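Local coordinates for GGDEF and EAL domain-containing protein (Vibrio cholerae O1 str. 2010EL-1786, PDB 6PWK), which binds cyclic di-GMP through its EAL domain and probably acts as a receptor that relays this signal to control large adhesins and biofilm formation, at residues His302-Val311 with Tyr345-Lys355. Numbering follows the deposited sequence.
Sequences HFEIPEGCFV and YINEFRPKYVK. With MG (magnesium ion), chain E.
Glu304 reaches from strand 302-305 to the strand at 353-355, and its carboxylate has a different task for each oxygen. Glu304 OE1 binds the magnesium ion at 2.2 Å, while Glu304 OE2 accepts two bonds: Lys355 NZ comes to its syn side at 2.6 Å as a salt bridge, and Tyr353 OH donates to its anti lone pair at 2.8 Å. Gripped from both sides, the buried carboxylate is held in rotation with OE1 on the metal. Lys355 is long enough to pair also with Glu218, another magnesium ligand. At the start of the pair, Lys352, just before its strand, extends fully to bring NZ to His302 NE2 at 2.7 Å, tilted from the imidazole plane.

Beyond the strands the helices meet through aromatic rings. Phe310, apolar and flat, lays CB over one face of Tyr345, 3.8 Å from its centroid, and turns its ring edge onto the face of Phe349, a T-shaped pair with planes at 86°. Tyr345 suits this place because its hydroxyl, at the ring edge, donates to Glu307 OE1, which also accepts from the backbone of Gly337. Glu218, Glu304 and Asp334, with Asn272, on neighbouring parallel strands form the metal site of an EAL-domain barrel beside cyclic di-GMP.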
ATOM      1  N   HIS A 302     -10.217 -18.323 -19.574  1.00 53.12           N
ATOM      2  CA  HIS A 302      -9.434 -17.168 -19.997  1.00 57.98           C
ATOM      3  C   HIS A 302      -9.664 -16.050 -18.989  1.00 60.09           C
ATOM      4  O   HIS A 302     -10.810 -15.669 -18.734  1.00 59.15           O
ATOM      5  CB  HIS A 302      -9.827 -16.711 -21.403  1.00 59.32           C
ATOM      6  CG  HIS A 302      -9.440 -17.670 -22.485  1.00 69.35           C
ATOM      7  ND1 HIS A 302      -9.647 -17.403 -23.821  1.00 68.52           N
ATOM      8  CD2 HIS A 302      -8.856 -18.890 -22.432  1.00 73.37           C
ATOM      9  CE1 HIS A 302      -9.209 -18.419 -24.544  1.00 72.40           C
ATOM     10  NE2 HIS A 302      -8.724 -19.335 -23.725  1.00 74.66           N
ATOM     11  N   PHE A 303      -8.584 -15.532 -18.415  1.00 57.03           N
ATOM     12  CA  PHE A 303      -8.668 -14.453 -17.440  1.00 56.24           C
ATOM     13  C   PHE A 303      -8.415 -13.125 -18.143  1.00 58.05           C
ATOM     14  O   PHE A 303      -7.319 -12.889 -18.660  1.00 61.21           O
ATOM     15  CB  PHE A 303      -7.678 -14.670 -16.296  1.00 50.11           C
ATOM     16  CG  PHE A 303      -8.067 -15.789 -15.372  1.00 50.85           C
ATOM     17  CD1 PHE A 303      -8.991 -15.580 -14.362  1.00 52.08           C
ATOM     18  CD2 PHE A 303      -7.520 -17.053 -15.522  1.00 55.00           C
ATOM     19  CE1 PHE A 303      -9.358 -16.609 -13.514  1.00 56.85           C
ATOM     20  CE2 PHE A 303      -7.882 -18.086 -14.676  1.00 55.78           C
ATOM     21  CZ  PHE A 303      -8.802 -17.863 -13.671  1.00 54.88           C
ATOM     22  N   GLU A 304      -9.431 -12.265 -18.164  1.00 56.20           N
ATOM     23  CA  GLU A 304      -9.351 -10.982 -18.852  1.00 53.42           C
ATOM     24  C   GLU A 304      -8.806  -9.944 -17.878  1.00 53.10           C
ATOM     25  O   GLU A 304      -9.475  -9.580 -16.905  1.00 54.86           O
ATOM     26  CB  GLU A 304     -10.718 -10.578 -19.397  1.00 51.67           C
ATOM     27  CG  GLU A 304     -10.645  -9.723 -20.650  1.00 66.05           C
ATOM     28  CD  GLU A 304     -11.824  -9.943 -21.580  1.00 65.09           C
ATOM     29  OE1 GLU A 304     -12.803  -9.172 -21.500  1.00 64.66           O
ATOM     30  OE2 GLU A 304     -11.776 -10.896 -22.387  1.00 58.51           O
ATOM     31  N   ILE A 305      -7.599  -9.468 -18.141  1.00 48.66           N
ATOM     32  CA  ILE A 305      -6.882  -8.553 -17.256  1.00 53.95           C
ATOM     33  C   ILE A 305      -6.868  -7.175 -17.904  1.00 49.37           C
ATOM     34  O   ILE A 305      -6.495  -7.061 -19.078  1.00 47.58           O
ATOM     35  CB  ILE A 305      -5.447  -9.039 -16.982  1.00 59.42           C
ATOM     36  CG1 ILE A 305      -5.476 -10.433 -16.349  1.00 59.89           C
ATOM     37  CG2 ILE A 305      -4.713  -8.058 -16.093  1.00 62.90           C
ATOM     38  CD1 ILE A 305      -4.111 -11.058 -16.187  1.00 68.90           C
ATOM     39  N   PRO A 306      -7.260  -6.118 -17.193  1.00 49.69           N
ATOM     40  CA  PRO A 306      -7.252  -4.781 -17.797  1.00 53.24           C
ATOM     41  C   PRO A 306      -5.838  -4.338 -18.136  1.00 63.45           C
ATOM     42  O   PRO A 306      -4.868  -4.715 -17.476  1.00 61.97           O
ATOM     43  CB  PRO A 306      -7.871  -3.893 -16.708  1.00 49.51           C
ATOM     44  CG  PRO A 306      -8.581  -4.836 -15.785  1.00 44.72           C
ATOM     45  CD  PRO A 306      -7.771  -6.093 -15.814  1.00 48.37           C
ATOM     46  N   GLU A 307      -5.733  -3.522 -19.189  1.00 67.53           N
ATOM     47  CA  GLU A 307      -4.427  -3.017 -19.604  1.00 66.39           C
ATOM     48  C   GLU A 307      -3.766  -2.198 -18.503  1.00 65.40           C
ATOM     49  O   GLU A 307      -2.534  -2.180 -18.398  1.00 68.90           O
ATOM     50  CB  GLU A 307      -4.571  -2.188 -20.881  1.00 63.79           C
ATOM     51  CG  GLU A 307      -3.286  -1.508 -21.332  1.00 70.84           C
ATOM     52  CD  GLU A 307      -3.397  -0.914 -22.719  1.00 79.46           C
ATOM     53  OE1 GLU A 307      -2.997  -1.590 -23.690  1.00 81.98           O
ATOM     54  OE2 GLU A 307      -3.891   0.227 -22.838  1.00 82.81           O
ATOM     55  N   GLY A 308      -4.563  -1.527 -17.668  1.00 60.89           N
ATOM     56  CA  GLY A 308      -3.999  -0.758 -16.572  1.00 57.13           C
ATOM     57  C   GLY A 308      -3.179  -1.596 -15.610  1.00 65.34           C
ATOM     58  O   GLY A 308      -2.243  -1.090 -14.987  1.00 63.15           O
ATOM     59  N   CYS A 309      -3.514  -2.881 -15.472  1.00 67.28           N
ATOM     60  CA  CYS A 309      -2.721  -3.765 -14.623  1.00 60.37           C
ATOM     61  C   CYS A 309      -1.304  -3.913 -15.155  1.00 62.14           C
ATOM     62  O   CYS A 309      -0.331  -3.798 -14.404  1.00 66.87           O
ATOM     63  CB  CYS A 309      -3.384  -5.137 -14.518  1.00 56.51           C
ATOM     64  SG  CYS A 309      -4.745  -5.243 -13.360  1.00 65.83           S
ATOM     65  N   PHE A 310      -1.171  -4.175 -16.456  1.00 58.40           N
ATOM     66  CA  PHE A 310       0.139  -4.483 -17.018  1.00 61.93           C
ATOM     67  C   PHE A 310       1.082  -3.288 -16.960  1.00 65.28           C
ATOM     68  O   PHE A 310       2.296  -3.467 -16.804  1.00 75.75           O
ATOM     69  CB  PHE A 310      -0.010  -4.967 -18.460  1.00 67.13           C
ATOM     70  CG  PHE A 310      -0.701  -6.295 -18.590  1.00 59.97           C
ATOM     71  CD1 PHE A 310       0.014  -7.478 -18.491  1.00 50.23           C
ATOM     72  CD2 PHE A 310      -2.065  -6.362 -18.824  1.00 56.49           C
ATOM     73  CE1 PHE A 310      -0.618  -8.701 -18.614  1.00 48.34           C
ATOM     74  CE2 PHE A 310      -2.702  -7.581 -18.950  1.00 55.52           C
ATOM     75  CZ  PHE A 310      -1.978  -8.751 -18.844  1.00 56.63           C
ATOM     76  N   VAL A 311       0.557  -2.069 -17.078  1.00 62.65           N
ATOM     77  CA  VAL A 311       1.430  -0.900 -17.118  1.00 73.58           C
ATOM     78  C   VAL A 311       1.611  -0.266 -15.739  1.00 74.31           C
ATOM     79  O   VAL A 311       2.632   0.382 -15.492  1.00 75.88           O
ATOM     80  CB  VAL A 311       0.905   0.127 -18.141  1.00 74.82           C
ATOM     81  CG1 VAL A 311       0.129  -0.567 -19.252  1.00 80.73           C
ATOM     82  CG2 VAL A 311       0.057   1.203 -17.470  1.00 70.11           C
ATOM     83  N   TYR A 345       4.518  -3.910 -22.876  1.00 86.79           N
ATOM     84  CA  TYR A 345       4.326  -5.037 -21.970  1.00 76.39           C
ATOM     85  C   TYR A 345       3.931  -6.303 -22.715  1.00 81.82           C
ATOM     86  O   TYR A 345       4.137  -7.407 -22.200  1.00 82.97           O
ATOM     87  CB  TYR A 345       3.262  -4.691 -20.931  1.00 70.07           C
ATOM     88  CG  TYR A 345       1.896  -4.425 -21.532  1.00 74.53           C
ATOM     89  CD1 TYR A 345       0.979  -5.456 -21.718  1.00 72.45           C
ATOM     90  CD2 TYR A 345       1.523  -3.144 -21.917  1.00 75.13           C
ATOM     91  CE1 TYR A 345      -0.265  -5.218 -22.266  1.00 65.26           C
ATOM     92  CE2 TYR A 345       0.280  -2.897 -22.466  1.00 70.59           C
ATOM     93  CZ  TYR A 345      -0.610  -3.938 -22.638  1.00 70.68           C
ATOM     94  OH  TYR A 345      -1.849  -3.703 -23.184  1.00 79.01           O
ATOM     95  N   ILE A 346       3.352  -6.160 -23.909  1.00 87.61           N
ATOM     96  CA  ILE A 346       2.932  -7.315 -24.697  1.00 87.83           C
ATOM     97  C   ILE A 346       4.115  -8.226 -24.985  1.00 80.27           C
ATOM     98  O   ILE A 346       4.001  -9.456 -24.929  1.00 69.83           O
ATOM     99  CB  ILE A 346       2.268  -6.845 -26.002  1.00 90.23           C
ATOM    100  CG1 ILE A 346       1.121  -5.886 -25.703  1.00 89.22           C
ATOM    101  CG2 ILE A 346       1.778  -8.026 -26.806  1.00 95.41           C
ATOM    102  CD1 ILE A 346       0.823  -4.981 -26.856  1.00 95.52           C
ATOM    103  N   ASN A 347       5.268  -7.636 -25.311  1.00 85.06           N
ATOM    104  CA  ASN A 347       6.439  -8.433 -25.655  1.00 88.80           C
ATOM    105  C   ASN A 347       6.903  -9.270 -24.469  1.00 83.78           C
ATOM    106  O   ASN A 347       7.354 -10.409 -24.641  1.00 79.62           O
ATOM    107  CB  ASN A 347       7.560  -7.519 -26.145  1.00 98.72           C
ATOM    108  CG  ASN A 347       8.660  -8.276 -26.860  1.00113.66           C
ATOM    109  OD1 ASN A 347       8.418  -9.318 -27.468  1.00119.84           O
ATOM    110  ND2 ASN A 347       9.880  -7.752 -26.793  1.00120.47           N
ATOM    111  N   GLU A 348       6.791  -8.728 -23.255  1.00 84.17           N
ATOM    112  CA  GLU A 348       7.237  -9.467 -22.079  1.00 91.13           C
ATOM    113  C   GLU A 348       6.202 -10.491 -21.629  1.00 85.19           C
ATOM    114  O   GLU A 348       6.555 -11.627 -21.295  1.00 83.88           O
ATOM    115  CB  GLU A 348       7.558  -8.501 -20.936  1.00 99.63           C
ATOM    116  CG  GLU A 348       8.124  -9.188 -19.700  1.00105.83           C
ATOM    117  CD  GLU A 348       8.033  -8.329 -18.454  1.00110.72           C
ATOM    118  OE1 GLU A 348       8.874  -8.503 -17.545  1.00114.35           O
ATOM    119  OE2 GLU A 348       7.118  -7.483 -18.379  1.00112.47           O
ATOM    120  N   PHE A 349       4.922 -10.115 -21.624  1.00 80.80           N
ATOM    121  CA  PHE A 349       3.883 -10.973 -21.069  1.00 73.15           C
ATOM    122  C   PHE A 349       3.354 -12.005 -22.059  1.00 78.55           C
ATOM    123  O   PHE A 349       2.967 -13.102 -21.641  1.00 75.58           O
ATOM    124  CB  PHE A 349       2.720 -10.122 -20.551  1.00 63.31           C
ATOM    125  CG  PHE A 349       3.008  -9.435 -19.246  1.00 65.73           C
ATOM    126  CD1 PHE A 349       3.684  -8.226 -19.215  1.00 68.72           C
ATOM    127  CD2 PHE A 349       2.599  -9.997 -18.047  1.00 66.28           C
ATOM    128  CE1 PHE A 349       3.949  -7.591 -18.015  1.00 70.63           C
ATOM    129  CE2 PHE A 349       2.859  -9.367 -16.843  1.00 58.08           C
ATOM    130  CZ  PHE A 349       3.536  -8.163 -16.827  1.00 62.00           C
ATOM    131  N   ARG A 350       3.326 -11.684 -23.354  1.00 83.51           N
ATOM    132  CA  ARG A 350       2.809 -12.577 -24.385  1.00 85.07           C
ATOM    133  C   ARG A 350       1.402 -13.071 -24.050  1.00 82.50           C
ATOM    134  O   ARG A 350       1.204 -14.260 -23.800  1.00 82.42           O
ATOM    135  CB  ARG A 350       3.736 -13.778 -24.582  1.00 86.25           C
ATOM    136  CG  ARG A 350       5.120 -13.453 -25.119  1.00 90.48           C
ATOM    137  CD  ARG A 350       5.102 -13.274 -26.621  1.00103.00           C
ATOM    138  NE  ARG A 350       6.407 -13.561 -27.209  1.00118.35           N
ATOM    139  CZ  ARG A 350       7.407 -12.689 -27.268  1.00125.86           C
ATOM    140  NH1 ARG A 350       7.256 -11.469 -26.773  1.00128.34           N
ATOM    141  NH2 ARG A 350       8.560 -13.036 -27.823  1.00128.43           N
ATOM    142  N   PRO A 351       0.398 -12.195 -24.044  1.00 76.24           N
ATOM    143  CA  PRO A 351      -0.965 -12.644 -23.741  1.00 72.30           C
ATOM    144  C   PRO A 351      -1.506 -13.530 -24.849  1.00 67.56           C
ATOM    145  O   PRO A 351      -1.073 -13.474 -26.003  1.00 67.91           O
ATOM    146  CB  PRO A 351      -1.755 -11.340 -23.631  1.00 74.21           C
ATOM    147  CG  PRO A 351      -1.007 -10.377 -24.483  1.00 77.21           C
ATOM    148  CD  PRO A 351       0.445 -10.748 -24.347  1.00 78.54           C
ATOM    149  N   LYS A 352      -2.477 -14.368 -24.476  1.00 61.23           N
ATOM    150  CA  LYS A 352      -3.115 -15.235 -25.462  1.00 68.25           C
ATOM    151  C   LYS A 352      -3.907 -14.422 -26.477  1.00 71.47           C
ATOM    152  O   LYS A 352      -3.952 -14.771 -27.663  1.00 82.82           O
ATOM    153  CB  LYS A 352      -4.022 -16.251 -24.764  1.00 68.76           C
ATOM    154  CG  LYS A 352      -4.656 -17.269 -25.701  1.00 70.19           C
ATOM    155  CD  LYS A 352      -5.508 -18.269 -24.934  1.00 73.87           C
ATOM    156  CE  LYS A 352      -5.938 -19.425 -25.822  1.00 77.66           C
ATOM    157  NZ  LYS A 352      -6.662 -20.477 -25.056  1.00 77.09           N
ATOM    158  N   TYR A 353      -4.530 -13.335 -26.033  1.00 61.06           N
ATOM    159  CA  TYR A 353      -5.307 -12.482 -26.918  1.00 65.47           C
ATOM    160  C   TYR A 353      -5.224 -11.045 -26.426  1.00 62.76           C
ATOM    161  O   TYR A 353      -4.760 -10.768 -25.318  1.00 65.15           O
ATOM    162  CB  TYR A 353      -6.767 -12.935 -27.000  1.00 61.92           C
ATOM    163  CG  TYR A 353      -7.518 -12.833 -25.692  1.00 51.06           C
ATOM    164  CD1 TYR A 353      -8.206 -11.675 -25.350  1.00 57.58           C
ATOM    165  CD2 TYR A 353      -7.543 -13.897 -24.800  1.00 55.46           C
ATOM    166  CE1 TYR A 353      -8.894 -11.577 -24.155  1.00 61.35           C
ATOM    167  CE2 TYR A 353      -8.231 -13.809 -23.603  1.00 62.35           C
ATOM    168  CZ  TYR A 353      -8.904 -12.648 -23.286  1.00 63.27           C
ATOM    169  OH  TYR A 353      -9.589 -12.556 -22.097  1.00 71.13           O
ATOM    170  N   VAL A 354      -5.689 -10.131 -27.270  1.00 72.36           N
ATOM    171  CA  VAL A 354      -5.857  -8.730 -26.906  1.00 69.77           C
ATOM    172  C   VAL A 354      -7.245  -8.298 -27.360  1.00 61.06           C
ATOM    173  O   VAL A 354      -7.579  -8.409 -28.546  1.00 70.27           O
ATOM    174  CB  VAL A 354      -4.767  -7.829 -27.518  1.00 62.43           C
ATOM    175  CG1 VAL A 354      -3.447  -8.033 -26.792  1.00 54.14           C
ATOM    176  CG2 VAL A 354      -4.594  -8.110 -29.005  1.00 65.70           C
ATOM    177  N   LYS A 355      -8.061  -7.841 -26.417  1.00 62.14           N
ATOM    178  CA  LYS A 355      -9.385  -7.312 -26.716  1.00 58.30           C
ATOM    179  C   LYS A 355      -9.274  -5.795 -26.805  1.00 54.44           C
ATOM    180  O   LYS A 355      -8.921  -5.140 -25.821  1.00 56.03           O
ATOM    181  CB  LYS A 355     -10.398  -7.733 -25.653  1.00 53.40           C
ATOM    182  CG  LYS A 355     -11.848  -7.581 -26.084  1.00 57.50           C
ATOM    183  CD  LYS A 355     -12.782  -8.361 -25.170  1.00 52.84           C
ATOM    184  CE  LYS A 355     -12.463  -9.848 -25.195  1.00 53.35           C
ATOM    185  NZ  LYS A 355     -13.428 -10.643 -24.384  1.00 51.39           N
TER
HETATM  186 MG    MG E 703     -13.652  -7.418 -20.567  1.00 45.01          MG